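Local coordinates for serine protease pet (Escherichia coli, PDB 4OM9), which is a serine protease and autotransporter enterotoxin of enteroaggregative strains, and probably acts by cleaving host alpha-fodrin, at residues Asp418-Phe423 with His436-Lys441; Thr450-Ser455 with Tyr471-Asn476; Asn466-Tyr471 with Thr489-Ala494; Asn480-His485 with Ala504-Ile509. One frame throughout, in Å; residues are numbered along the deposited sequence.

How the contacts relate
All four contacts lie in the right-handed parallel beta-helix that carries the protease domain, and they follow the chain through consecutive coils. Contact 1 closes before contact 2 opens, and their centres are about 11 Å apart. Contacts 2 and 3 alternate along the sequence and share Y471, with centres about 19 Å apart, and contacts 3 and 4 alternate as well, about 17 Å apart. Contact 1, through 436-441, and contact 4 share the beta-helix face of strands 438-440, 461-465, 481-486 and 506-510. Neighbouring contacts are joined by probable hydrogen bonds: F440 O to N466 N, N454 ND2 to N480 O, and H485 NE2 to A494 O. Strands, corners and outer loops thus stack together into one continuous stalk.

Contact 1. Residues Asp418-Phe423 with His436-Lys441; sequences DYAGIF and HNQTFK
D418 and K441 bring the two backbones together, with D418 CA 4.7 Å from K441 CA; one residue on from D418 and one back from K441, the CA atoms of Y419 and F440 stand 5.7 Å apart. The chains then diverge, because 418-421 is a turn leading into strand 422-424 whereas the other segment reaches K441 from strand 438-440. A420 turns the chain with a positive phi of 55°, G421 does likewise, and a weak bond from I422 N back to Y419 O spans the bend.

F440 is the apolar centre. Its CG is anti to the carbonyl carbon (chi1 -53°), and beyond it the ring presents the CD2-CE2 side to the turn. I422 CG2 lies in the ring plane at the edge, 3.9 Å from F440 CE2, and Y419 O also meets this edge, 3.6 Å from F440 CD2. A420 CB comes in obliquely, 3.7 Å from F440 CE2; its small methyl suits a place where Q438 NE2 also closes to 3.5 Å of A420 CB. Q438 NE2 donates to T439 O of its own strand.

At the partly exposed end, D418 and K441 run side by side in the same direction, D418 CB 3.7 Å from K441 CB. Their charged ends do not meet; a water donates to D418 OD2 and weakly accepts from K441 NZ.

I422 also packs on I397 and V399, and F440 on L463 of the next coil. A corner turn packed on the strand of another face, with inward-pointing apolar side chains stacked between coils, is characteristic of the right-handed parallel beta-helix.

Contact 2. Residues Thr450-Ser455 with Tyr471-Asn476; sequences TTITNS and YIYHGN
N476 reaches across to T450 and T451 through CB, CG and ND2. Its CB lies 3.6 Å from T451 OG1, beside the T451 methyl. The next atom, CG, is anti to the carbonyl carbon (chi1 -44°) and sits 3.6 Å from T450 O. At the tip ND2 donates to T451 OG1 over 3.1 Å, nearly straight at 171° and in the amide plane; it also bonds S448 O, while OD1 accepts from D501 N. An asparagine, donor and acceptor at once, is well suited to join three coils in this way.

The backbone runs in parallel register beneath it. N476 N donates to T450 O (2.6 Å), and I452 N to N476 O (3.0 Å). Y473 OH donates to N476 O over 2.6 Å, from the opposite face to I452 N. I452 CG1 packs 3.6 Å from the same Y473 OH, and the Y473 ring lies with one face over G475 N. G475 suits its place because a beta carbon would run into T450 O and Y473 OH.

This parallel T451-N476 bridge, with an asparagine and a threonine paired on its outer face, extends the strand 429-432, 451-453, 476-477 series of a beta-helix face.

Contact 3. Residues Asn466-Tyr471 with Thr489-Ala494; sequences NNQNNY and TKQDNA
Q468 and Q491 set their side-chain amides against each other with planes 52° apart, neither stacked nor coplanar. Q468 NE2 points its hydrogen nearly straight (173°) at Q491 OE1, but the 3.3 Å separation makes the bond weak. The same oxygen also lies 3.8 Å from Q468 CB, so it meets the aliphatic root of the chain as well as its tip. A third amide, that of N467, has N469 O in its plane, 2.8 Å from N467 ND2. Its CG stands between the backbone N and the carbonyl carbon (chi1 56°); the ND2 bond to N469 O braces the loop from within.

The backbones come closest at Q468 and A494, whose CA atoms are 4.1 Å apart. A494 closes a type I turn begun at Q491, and its CA-H makes a 3.3 Å contact with Q468 O. A494 CB rests 3.4 Å from N467 O; a methyl is small enough to fit against the closely placed carbonyls N467 O and Q468 O, and A494 O is taken by H485 NE2. A water links the loops too, accepting from N470 N at 2.9 Å and donating to N493 O at 3.1 Å.

With amide groups, a water and carbonyl contacts in place of strand pairing, the two loops of successive coils probably adhere through many modest polar interactions, suited to a partly exposed side of the beta-helix.

Contact 4. Residues Asn480-His485 with Ala504-Ile509; sequences NVRLEH and ANSISI
L483, E484 and H485 stand opposite I507, S508 and I509 in parallel register, the axes of 481-485 and 506-509 being 4.8 Å apart and 13° from parallel. Backbone bonds come first: N505 N to V481 O, L483 N to S506 O (3.2 Å), S508 N to L483 O (2.9 Å) and H485 N to S508 O (2.8 Å).

Polar side chains meet on the face of R482, E484, S506 and S508. R482, its CG anti to the backbone N (chi1 157°), bonds S506 OG through NH1 at 3.1 Å, while E484 OE2 forms a salt bridge with R482 NE whose modelled length, unusually short, is doubtful. The small S508 leaves its CB beside R482 NH2. At the corner, N505 ND2 donates to N480 OD1 over 2.8 Å and also to E460, and a water donates to N505 OD1 and weakly to N480 OD1.

Apolar contact is on the other face: L483 CB lies 4.1 Å from I507 CG1, and H485 CB faces I509 CD1. H485 bonds V465 O and A494 O. Strand 461-465 pairs on one flank of this strand pair and 585-589 on the other, while M516 and L514 of strand 514-520 back I507 and I509.

Contact 1. Residues Asp418-Phe423 with His436-Lys441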
loop_
_atom_site.group_PDB
_atom_site.type_symbol
_atom_site.label_atom_id
_atom_site.label_comp_id
_atom_site.label_asym_id
_atom_site.label_seq_id
_atom_site.Cartn_x
_atom_site.Cartn_y
_atom_site.Cartn_z
ATOM N N ASP A 418 26.046 -6.667 2.926
ATOM C CA ASP A 418 24.627 -7.008 2.965
ATOM C C ASP A 418 23.737 -6.184 2.025
ATOM O O ASP A 418 22.734 -6.693 1.515
ATOM C CB ASP A 418 24.119 -6.880 4.397
ATOM C CG ASP A 418 24.866 -7.787 5.351
ATOM O OD1 ASP A 418 25.573 -8.702 4.874
ATOM O OD2 ASP A 418 24.737 -7.593 6.576
ATOM N N TYR A 419 24.098 -4.927 1.779
ATOM C CA TYR A 419 23.229 -4.077 0.981
ATOM C C TYR A 419 23.679 -3.904 -0.465
ATOM O O TYR A 419 23.117 -3.081 -1.177
ATOM C CB TYR A 419 23.073 -2.700 1.653
ATOM C CG TYR A 419 22.810 -2.788 3.144
ATOM C CD1 TYR A 419 21.562 -3.161 3.637
ATOM C CD2 TYR A 419 23.818 -2.544 4.052
ATOM C CE1 TYR A 419 21.330 -3.259 5.005
ATOM C CE2 TYR A 419 23.599 -2.638 5.412
ATOM C CZ TYR A 419 22.364 -2.999 5.886
ATOM O OH TYR A 419 22.169 -3.071 7.250
ATOM N N ALA A 420 24.669 -4.683 -0.906
ATOM C CA ALA A 420 25.195 -4.577 -2.274
ATOM C C ALA A 420 25.649 -3.147 -2.563
ATOM O O ALA A 420 25.617 -2.680 -3.710
ATOM C CB ALA A 420 24.158 -5.026 -3.290
ATOM N N GLY A 421 26.049 -2.452 -1.503
ATOM C CA GLY A 421 26.630 -1.131 -1.614
ATOM C C GLY A 421 25.771 -0.060 -2.263
ATOM O O GLY A 421 26.307 0.832 -2.912
ATOM N N ILE A 422 24.452 -0.137 -2.091
ATOM C CA ILE A 422 23.589 0.934 -2.560
ATOM C C ILE A 422 22.535 1.295 -1.496
ATOM O O ILE A 422 22.030 0.452 -0.733
ATOM C CB ILE A 422 22.946 0.569 -3.928
ATOM C CG1 ILE A 422 22.125 1.748 -4.474
ATOM C CG2 ILE A 422 22.147 -0.738 -3.854
ATOM C CD1 ILE A 422 21.847 1.687 -5.963
ATOM N N PHE A 423 22.262 2.584 -1.409
ATOM C CA PHE A 423 21.519 3.149 -0.297
ATOM C C PHE A 423 20.639 4.225 -0.878
ATOM O O PHE A 423 21.085 5.002 -1.720
ATOM C CB PHE A 423 22.461 3.708 0.782
ATOM C CG PHE A 423 23.460 2.699 1.290
ATOM C CD1 PHE A 423 24.636 2.442 0.584
ATOM C CD2 PHE A 423 23.214 1.985 2.460
ATOM C CE1 PHE A 423 25.542 1.483 1.032
ATOM C CE2 PHE A 423 24.115 1.028 2.915
ATOM C CZ PHE A 423 25.277 0.780 2.202
ATOM N N HIS A 436 19.899 -8.161 -15.526
ATOM C CA HIS A 436 20.816 -8.821 -14.591
ATOM C C HIS A 436 20.091 -9.340 -13.341
ATOM O O HIS A 436 19.049 -8.809 -12.955
ATOM C CB HIS A 436 21.933 -7.863 -14.179
ATOM C CG HIS A 436 22.752 -7.369 -15.327
ATOM N ND1 HIS A 436 23.820 -8.087 -15.850
ATOM C CD2 HIS A 436 22.665 -6.243 -16.073
ATOM C CE1 HIS A 436 24.342 -7.422 -16.859
ATOM N NE2 HIS A 436 23.665 -6.293 -17.014
ATOM N N ASN A 437 20.650 -10.379 -12.724
ATOM C CA ASN A 437 20.165 -10.898 -11.450
ATOM C C ASN A 437 20.964 -10.261 -10.328
ATOM O O ASN A 437 22.189 -10.177 -10.412
ATOM C CB ASN A 437 20.294 -12.432 -11.379
ATOM C CG ASN A 437 19.548 -13.166 -12.514
ATOM O OD1 ASN A 437 18.519 -12.711 -13.008
ATOM N ND2 ASN A 437 20.076 -14.326 -12.914
ATOM N N GLN A 438 20.302 -9.797 -9.285
ATOM C CA GLN A 438 21.005 -9.207 -8.153
ATOM C C GLN A 438 20.490 -9.745 -6.828
ATOM O O GLN A 438 19.299 -9.957 -6.642
ATOM C CB GLN A 438 20.890 -7.681 -8.154
ATOM C CG GLN A 438 21.577 -7.026 -6.936
ATOM C CD GLN A 438 23.113 -7.090 -6.997
ATOM O OE1 GLN A 438 23.710 -6.843 -8.054
ATOM N NE2 GLN A 438 23.756 -7.415 -5.861
ATOM N N THR A 439 21.424 -9.961 -5.915
ATOM C CA THR A 439 21.130 -10.504 -4.603
ATOM C C THR A 439 21.426 -9.484 -3.528
ATOM O O THR A 439 22.477 -8.852 -3.546
ATOM C CB THR A 439 21.967 -11.753 -4.318
ATOM O OG1 THR A 439 21.715 -12.741 -5.327
ATOM C CG2 THR A 439 21.656 -12.297 -2.927
ATOM N N PHE A 440 20.495 -9.329 -2.602
ATOM C CA PHE A 440 20.732 -8.565 -1.398
ATOM C C PHE A 440 20.450 -9.440 -0.182
ATOM O O PHE A 440 19.453 -10.170 -0.140
ATOM C CB PHE A 440 19.833 -7.318 -1.313
ATOM C CG PHE A 440 19.865 -6.414 -2.519
ATOM C CD1 PHE A 440 19.161 -6.735 -3.666
ATOM C CD2 PHE A 440 20.515 -5.175 -2.457
ATOM C CE1 PHE A 440 19.150 -5.881 -4.755
ATOM C CE2 PHE A 440 20.505 -4.311 -3.531
ATOM C CZ PHE A 440 19.824 -4.668 -4.687
ATOM N N LYS A 441 21.314 -9.370 0.810
ATOM C CA LYS A 441 20.936 -9.783 2.134
ATOM C C LYS A 441 19.782 -8.861 2.593
ATOM O O LYS A 441 18.791 -9.319 3.160
ATOM C CB LYS A 441 22.132 -9.681 3.067
ATOM C CG LYS A 441 21.992 -10.380 4.391
ATOM C CD LYS A 441 22.832 -11.657 4.435
ATOM C CE LYS A 441 23.091 -12.058 5.887
ATOM N NZ LYS A 441 21.862 -11.892 6.750
HETATM O O HOH W 1 24.291 -10.263 8.431
#

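Contact 2. Residues Thr450-Ser455 with Tyr471-Asn476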
loop_
_atom_site.group_PDB
_atom_site.type_symbol
_atom_site.label_atom_id
_atom_site.label_comp_id
_atom_site.label_asym_id
_atom_site.label_seq_id
_atom_site.Cartn_x
_atom_site.Cartn_y
_atom_site.Cartn_z
ATOM N N THR A 450 11.658 4.588 -3.392
ATOM C CA THR A 450 12.574 3.645 -4.023
ATOM C C THR A 450 11.837 2.528 -4.774
ATOM O O THR A 450 10.891 1.920 -4.252
ATOM C CB THR A 450 13.512 2.989 -2.975
ATOM O OG1 THR A 450 14.329 3.992 -2.369
ATOM C CG2 THR A 450 14.393 1.926 -3.607
ATOM N N THR A 451 12.279 2.261 -5.998
ATOM C CA THR A 451 11.768 1.135 -6.750
ATOM C C THR A 451 12.923 0.373 -7.404
ATOM O O THR A 451 13.881 0.966 -7.935
ATOM C CB THR A 451 10.772 1.575 -7.827
ATOM O OG1 THR A 451 9.782 2.430 -7.239
ATOM C CG2 THR A 451 10.089 0.350 -8.460
ATOM N N ILE A 452 12.841 -0.949 -7.324
ATOM C CA ILE A 452 13.760 -1.824 -8.035
ATOM C C ILE A 452 12.981 -2.370 -9.190
ATOM O O ILE A 452 11.900 -2.907 -9.004
ATOM C CB ILE A 452 14.299 -2.937 -7.137
ATOM C CG1 ILE A 452 15.165 -2.316 -6.029
ATOM C CG2 ILE A 452 15.060 -3.980 -7.960
ATOM C CD1 ILE A 452 15.662 -3.297 -4.980
ATOM N N THR A 453 13.498 -2.180 -10.391
ATOM C CA THR A 453 12.764 -2.539 -11.594
ATOM C C THR A 453 13.630 -3.305 -12.585
ATOM O O THR A 453 14.795 -3.604 -12.321
ATOM C CB THR A 453 12.212 -1.286 -12.300
ATOM O OG1 THR A 453 11.266 -1.694 -13.296
ATOM C CG2 THR A 453 13.373 -0.480 -12.974
ATOM N N ASN A 454 13.055 -3.626 -13.733
ATOM C CA ASN A 454 13.844 -4.138 -14.835
ATOM C C ASN A 454 13.203 -3.782 -16.164
ATOM O O ASN A 454 12.176 -4.345 -16.533
ATOM C CB ASN A 454 14.028 -5.641 -14.732
ATOM C CG ASN A 454 14.662 -6.227 -15.978
ATOM O OD1 ASN A 454 15.505 -5.590 -16.601
ATOM N ND2 ASN A 454 14.233 -7.428 -16.371
ATOM N N SER A 455 13.829 -2.840 -16.870
ATOM C CA SER A 455 13.288 -2.273 -18.093
ATOM C C SER A 455 13.535 -3.170 -19.295
ATOM O O SER A 455 13.062 -2.894 -20.394
ATOM C CB SER A 455 13.899 -0.876 -18.337
ATOM O OG SER A 455 15.318 -0.928 -18.475
ATOM N N TYR A 471 13.327 -8.139 8.600
ATOM C CA TYR A 471 13.749 -7.024 7.780
ATOM C C TYR A 471 12.558 -6.516 6.970
ATOM O O TYR A 471 11.753 -7.310 6.446
ATOM C CB TYR A 471 14.912 -7.416 6.854
ATOM C CG TYR A 471 14.972 -6.524 5.638
ATOM C CD1 TYR A 471 15.484 -5.229 5.713
ATOM C CD2 TYR A 471 14.478 -6.959 4.423
ATOM C CE1 TYR A 471 15.506 -4.399 4.592
ATOM C CE2 TYR A 471 14.503 -6.152 3.317
ATOM C CZ TYR A 471 15.015 -4.875 3.399
ATOM O OH TYR A 471 15.007 -4.097 2.268
ATOM N N ILE A 472 12.419 -5.195 6.889
ATOM C CA ILE A 472 11.345 -4.624 6.089
ATOM C C ILE A 472 11.895 -3.863 4.883
ATOM O O ILE A 472 12.688 -2.954 5.039
ATOM C CB ILE A 472 10.452 -3.683 6.913
ATOM C CG1 ILE A 472 10.061 -4.349 8.231
ATOM C CG2 ILE A 472 9.215 -3.303 6.107
ATOM C CD1 ILE A 472 9.065 -3.542 9.076
ATOM N N TYR A 473 11.465 -4.260 3.688
ATOM C CA TYR A 473 11.744 -3.498 2.484
ATOM C C TYR A 473 10.631 -2.477 2.351
ATOM O O TYR A 473 9.453 -2.851 2.209
ATOM C CB TYR A 473 11.829 -4.402 1.249
ATOM C CG TYR A 473 12.025 -3.654 -0.056
ATOM C CD1 TYR A 473 13.063 -2.716 -0.205
ATOM C CD2 TYR A 473 11.195 -3.899 -1.152
ATOM C CE1 TYR A 473 13.244 -2.036 -1.397
ATOM C CE2 TYR A 473 11.365 -3.224 -2.347
ATOM C CZ TYR A 473 12.395 -2.296 -2.471
ATOM O OH TYR A 473 12.560 -1.616 -3.663
ATOM N N HIS A 474 11.000 -1.196 2.458
ATOM C CA HIS A 474 10.066 -0.089 2.351
ATOM C C HIS A 474 9.826 0.333 0.893
ATOM O O HIS A 474 8.917 1.109 0.615
ATOM C CB HIS A 474 10.572 1.125 3.131
ATOM C CG HIS A 474 10.505 0.995 4.630
ATOM N ND1 HIS A 474 9.332 0.750 5.319
ATOM C CD2 HIS A 474 11.467 1.179 5.571
ATOM C CE1 HIS A 474 9.584 0.741 6.621
ATOM N NE2 HIS A 474 10.866 0.999 6.798
ATOM N N GLY A 475 10.658 -0.143 -0.034
ATOM C CA GLY A 475 10.584 0.301 -1.423
ATOM C C GLY A 475 9.656 -0.531 -2.298
ATOM O O GLY A 475 8.921 -1.398 -1.803
ATOM N N ASN A 476 9.692 -0.298 -3.609
ATOM C CA ASN A 476 8.822 -1.049 -4.509
ATOM C C ASN A 476 9.554 -2.007 -5.461
ATOM O O ASN A 476 10.784 -2.048 -5.516
ATOM C CB ASN A 476 7.967 -0.097 -5.340
ATOM C CG ASN A 476 7.392 1.029 -4.520
ATOM O OD1 ASN A 476 6.572 0.802 -3.632
ATOM N ND2 ASN A 476 7.823 2.264 -4.813
#

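Contact 3. Residues Asn466-Tyr471 with Thr489-Ala494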
loop_
_atom_site.group_PDB
_atom_site.type_symbol
_atom_site.label_atom_id
_atom_site.label_comp_id
_atom_site.label_asym_id
_atom_site.label_seq_id
_atom_site.Cartn_x
_atom_site.Cartn_y
_atom_site.Cartn_z
ATOM N N ASN A 466 17.662 -12.339 0.756
ATOM C CA ASN A 466 17.802 -13.497 1.629
ATOM C C ASN A 466 18.240 -13.139 3.036
ATOM O O ASN A 466 19.082 -13.795 3.618
ATOM C CB ASN A 466 18.761 -14.524 1.007
ATOM C CG ASN A 466 20.099 -13.954 0.696
ATOM O OD1 ASN A 466 20.367 -12.788 1.007
ATOM N ND2 ASN A 466 20.975 -14.762 0.079
ATOM N N ASN A 467 17.634 -12.098 3.585
ATOM C CA ASN A 467 17.741 -11.827 5.008
ATOM C C ASN A 467 17.426 -13.046 5.893
ATOM O O ASN A 467 16.541 -13.867 5.582
ATOM C CB ASN A 467 16.809 -10.685 5.374
ATOM C CG ASN A 467 15.389 -10.964 4.965
ATOM O OD1 ASN A 467 15.093 -11.070 3.773
ATOM N ND2 ASN A 467 14.490 -11.087 5.953
ATOM N N GLN A 468 18.149 -13.149 7.003
ATOM C CA GLN A 468 17.974 -14.252 7.935
ATOM C C GLN A 468 17.243 -13.793 9.194
ATOM O O GLN A 468 16.890 -14.595 10.062
ATOM C CB GLN A 468 19.328 -14.857 8.292
ATOM C CG GLN A 468 20.096 -15.391 7.089
ATOM C CD GLN A 468 21.388 -16.088 7.485
ATOM O OE1 GLN A 468 22.476 -15.527 7.355
ATOM N NE2 GLN A 468 21.272 -17.318 7.976
ATOM N N ASN A 469 17.030 -12.487 9.291
ATOM C CA ASN A 469 16.318 -11.923 10.414
ATOM C C ASN A 469 15.249 -11.003 9.901
ATOM O O ASN A 469 15.173 -10.749 8.696
ATOM C CB ASN A 469 17.254 -11.160 11.344
ATOM C CG ASN A 469 18.574 -11.866 11.550
ATOM O OD1 ASN A 469 19.638 -11.349 11.176
ATOM N ND2 ASN A 469 18.522 -13.055 12.153
ATOM N N ASN A 470 14.425 -10.516 10.826
ATOM C CA ASN A 470 13.352 -9.600 10.501
ATOM C C ASN A 470 13.885 -8.384 9.775
ATOM O O ASN A 470 14.785 -7.693 10.266
ATOM C CB ASN A 470 12.621 -9.155 11.761
ATOM C CG ASN A 470 11.621 -10.178 12.263
ATOM O OD1 ASN A 470 11.459 -11.265 11.692
ATOM N ND2 ASN A 470 10.953 -9.838 13.350
ATOM N N TYR A 471 13.327 -8.139 8.600
ATOM C CA TYR A 471 13.749 -7.024 7.780
ATOM C C TYR A 471 12.558 -6.516 6.970
ATOM O O TYR A 471 11.753 -7.310 6.446
ATOM C CB TYR A 471 14.912 -7.416 6.854
ATOM C CG TYR A 471 14.972 -6.524 5.638
ATOM C CD1 TYR A 471 15.484 -5.229 5.713
ATOM C CD2 TYR A 471 14.478 -6.959 4.423
ATOM C CE1 TYR A 471 15.506 -4.399 4.592
ATOM C CE2 TYR A 471 14.503 -6.152 3.317
ATOM C CZ TYR A 471 15.015 -4.875 3.399
ATOM O OH TYR A 471 15.007 -4.097 2.268
ATOM N N THR A 489 18.200 -23.612 4.648
ATOM C CA THR A 489 17.640 -24.323 5.781
ATOM C C THR A 489 16.410 -23.570 6.313
ATOM O O THR A 489 16.371 -22.330 6.322
ATOM C CB THR A 489 18.718 -24.509 6.875
ATOM O OG1 THR A 489 19.153 -25.875 6.876
ATOM C CG2 THR A 489 18.206 -24.159 8.252
ATOM N N LYS A 490 15.397 -24.333 6.712
ATOM C CA LYS A 490 14.164 -23.788 7.250
ATOM C C LYS A 490 14.456 -22.872 8.430
ATOM O O LYS A 490 14.995 -23.320 9.443
ATOM C CB LYS A 490 13.230 -24.932 7.674
ATOM C CG LYS A 490 11.811 -24.524 8.031
ATOM C CD LYS A 490 11.060 -25.739 8.586
ATOM C CE LYS A 490 9.559 -25.511 8.636
ATOM N NZ LYS A 490 9.188 -24.107 8.952
ATOM N N GLN A 491 14.114 -21.591 8.277
ATOM C CA GLN A 491 14.385 -20.562 9.286
ATOM C C GLN A 491 13.147 -19.678 9.492
ATOM O O GLN A 491 12.866 -18.788 8.689
ATOM C CB GLN A 491 15.597 -19.694 8.879
ATOM C CG GLN A 491 16.931 -20.420 8.916
ATOM C CD GLN A 491 18.038 -19.667 8.178
ATOM O OE1 GLN A 491 18.160 -18.445 8.293
ATOM N NE2 GLN A 491 18.848 -20.399 7.411
ATOM N N ASP A 492 12.424 -19.918 10.578
ATOM C CA ASP A 492 11.117 -19.302 10.772
ATOM C C ASP A 492 11.200 -17.844 11.191
ATOM O O ASP A 492 10.182 -17.153 11.240
ATOM C CB ASP A 492 10.309 -20.078 11.815
ATOM C CG ASP A 492 9.887 -21.452 11.327
ATOM O OD1 ASP A 492 9.938 -21.706 10.104
ATOM O OD2 ASP A 492 9.499 -22.277 12.175
ATOM N N ASN A 493 12.405 -17.377 11.499
ATOM C CA ASN A 493 12.578 -16.006 11.949
ATOM C C ASN A 493 13.099 -15.105 10.837
ATOM O O ASN A 493 13.147 -13.883 10.984
ATOM C CB ASN A 493 13.497 -15.970 13.166
ATOM C CG ASN A 493 12.877 -16.657 14.375
ATOM O OD1 ASN A 493 11.678 -16.935 14.391
ATOM N ND2 ASN A 493 13.690 -16.934 15.391
ATOM N N ALA A 494 13.445 -15.710 9.707
ATOM C CA ALA A 494 13.952 -14.954 8.570
ATOM C C ALA A 494 12.827 -14.267 7.793
ATOM O O ALA A 494 12.647 -14.500 6.589
ATOM C CB ALA A 494 14.753 -15.867 7.650
HETATM O O HOH W 2 14.084 -11.961 13.297
#

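Contact 4. Residues Asn480-His485 with Ala504-Ile509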
loop_
_atom_site.group_PDB
_atom_site.type_symbol
_atom_site.label_atom_id
_atom_site.label_comp_id
_atom_site.label_asym_id
_atom_site.label_seq_id
_atom_site.Cartn_x
_atom_site.Cartn_y
_atom_site.Cartn_z
ATOM N N ASN A 480 10.062 -6.152 -15.262
ATOM C CA ASN A 480 10.281 -7.548 -15.616
ATOM C C ASN A 480 11.158 -8.271 -14.599
ATOM O O ASN A 480 12.293 -8.643 -14.895
ATOM C CB ASN A 480 10.899 -7.630 -17.015
ATOM C CG ASN A 480 10.972 -9.052 -17.545
ATOM O OD1 ASN A 480 10.244 -9.933 -17.091
ATOM N ND2 ASN A 480 11.858 -9.282 -18.515
ATOM N N VAL A 481 10.608 -8.482 -13.406
ATOM C CA VAL A 481 11.371 -8.996 -12.279
ATOM C C VAL A 481 10.744 -10.282 -11.698
ATOM O O VAL A 481 9.529 -10.480 -11.749
ATOM C CB VAL A 481 11.478 -7.921 -11.171
ATOM C CG1 VAL A 481 12.216 -8.435 -9.957
ATOM C CG2 VAL A 481 12.144 -6.622 -11.707
ATOM N N ARG A 482 11.578 -11.160 -11.165
ATOM C CA ARG A 482 11.099 -12.247 -10.329
ATOM C C ARG A 482 11.762 -12.082 -8.981
ATOM O O ARG A 482 12.962 -11.797 -8.918
ATOM C CB ARG A 482 11.411 -13.611 -10.938
ATOM C CG ARG A 482 11.454 -14.752 -9.951
ATOM C CD ARG A 482 11.872 -16.025 -10.674
ATOM N NE ARG A 482 12.119 -17.146 -9.771
ATOM C CZ ARG A 482 11.229 -18.089 -9.478
ATOM N NH1 ARG A 482 10.007 -18.051 -9.999
ATOM N NH2 ARG A 482 11.566 -19.080 -8.661
ATOM N N LEU A 483 10.974 -12.230 -7.914
ATOM C CA LEU A 483 11.463 -12.028 -6.554
ATOM C C LEU A 483 11.582 -13.342 -5.813
ATOM O O LEU A 483 10.616 -14.093 -5.770
ATOM C CB LEU A 483 10.528 -11.109 -5.786
ATOM C CG LEU A 483 10.813 -10.905 -4.295
ATOM C CD1 LEU A 483 12.157 -10.276 -4.077
ATOM C CD2 LEU A 483 9.772 -10.012 -3.694
ATOM N N GLU A 484 12.746 -13.600 -5.215
ATOM C CA GLU A 484 12.975 -14.833 -4.479
ATOM C C GLU A 484 13.455 -14.598 -3.057
ATOM O O GLU A 484 14.410 -13.882 -2.832
ATOM C CB GLU A 484 13.989 -15.727 -5.220
ATOM C CG GLU A 484 13.536 -16.127 -6.600
ATOM C CD GLU A 484 14.480 -17.077 -7.300
ATOM O OE1 GLU A 484 15.537 -17.409 -6.727
ATOM O OE2 GLU A 484 14.162 -17.491 -8.437
ATOM N N HIS A 485 12.809 -15.230 -2.091
ATOM C CA HIS A 485 13.291 -15.208 -0.713
ATOM C C HIS A 485 13.620 -16.663 -0.314
ATOM O O HIS A 485 12.827 -17.308 0.347
ATOM C CB HIS A 485 12.228 -14.565 0.187
ATOM C CG HIS A 485 12.594 -14.474 1.634
ATOM N ND1 HIS A 485 13.819 -14.024 2.074
ATOM C CD2 HIS A 485 11.872 -14.731 2.749
ATOM C CE1 HIS A 485 13.842 -14.022 3.392
ATOM N NE2 HIS A 485 12.672 -14.446 3.829
ATOM N N ALA A 504 5.325 -8.026 -9.752
ATOM C CA ALA A 504 6.345 -8.984 -10.147
ATOM C C ALA A 504 5.772 -10.098 -11.018
ATOM O O ALA A 504 4.615 -10.485 -10.853
ATOM C CB ALA A 504 7.012 -9.573 -8.909
ATOM N N ASN A 505 6.578 -10.611 -11.946
ATOM C CA ASN A 505 6.160 -11.756 -12.739
ATOM C C ASN A 505 5.756 -12.878 -11.803
ATOM O O ASN A 505 4.679 -13.438 -11.924
ATOM C CB ASN A 505 7.275 -12.223 -13.674
ATOM C CG ASN A 505 7.824 -11.099 -14.541
ATOM O OD1 ASN A 505 7.088 -10.211 -14.963
ATOM N ND2 ASN A 505 9.126 -11.134 -14.799
ATOM N N SER A 506 6.621 -13.178 -10.844
ATOM C CA SER A 506 6.352 -14.250 -9.905
ATOM C C SER A 506 7.162 -14.042 -8.652
ATOM O O SER A 506 8.061 -13.207 -8.615
ATOM C CB SER A 506 6.664 -15.626 -10.510
ATOM O OG SER A 506 8.056 -15.787 -10.742
ATOM N N ILE A 507 6.823 -14.800 -7.617
ATOM C CA ILE A 507 7.492 -14.686 -6.335
ATOM C C ILE A 507 7.696 -16.084 -5.795
ATOM O O ILE A 507 6.770 -16.899 -5.800
ATOM C CB ILE A 507 6.684 -13.849 -5.318
ATOM C CG1 ILE A 507 6.581 -12.383 -5.752
ATOM C CG2 ILE A 507 7.315 -13.932 -3.945
ATOM C CD1 ILE A 507 5.610 -11.554 -4.887
ATOM N N SER A 508 8.903 -16.371 -5.331
ATOM C CA SER A 508 9.189 -17.699 -4.823
ATOM C C SER A 508 9.838 -17.627 -3.450
ATOM O O SER A 508 10.783 -16.876 -3.233
ATOM C CB SER A 508 10.071 -18.464 -5.802
ATOM O OG SER A 508 10.935 -19.318 -5.095
ATOM N N ILE A 509 9.298 -18.430 -2.541
ATOM C CA ILE A 509 9.640 -18.421 -1.132
ATOM C C ILE A 509 9.984 -19.815 -0.661
ATOM O O ILE A 509 9.155 -20.708 -0.744
ATOM C CB ILE A 509 8.478 -17.943 -0.286
ATOM C CG1 ILE A 509 7.776 -16.764 -0.948
ATOM C CG2 ILE A 509 8.952 -17.616 1.103
ATOM C CD1 ILE A 509 8.566 -15.500 -0.877
HETATM O O HOH W 3 7.242 -8.376 -16.865
#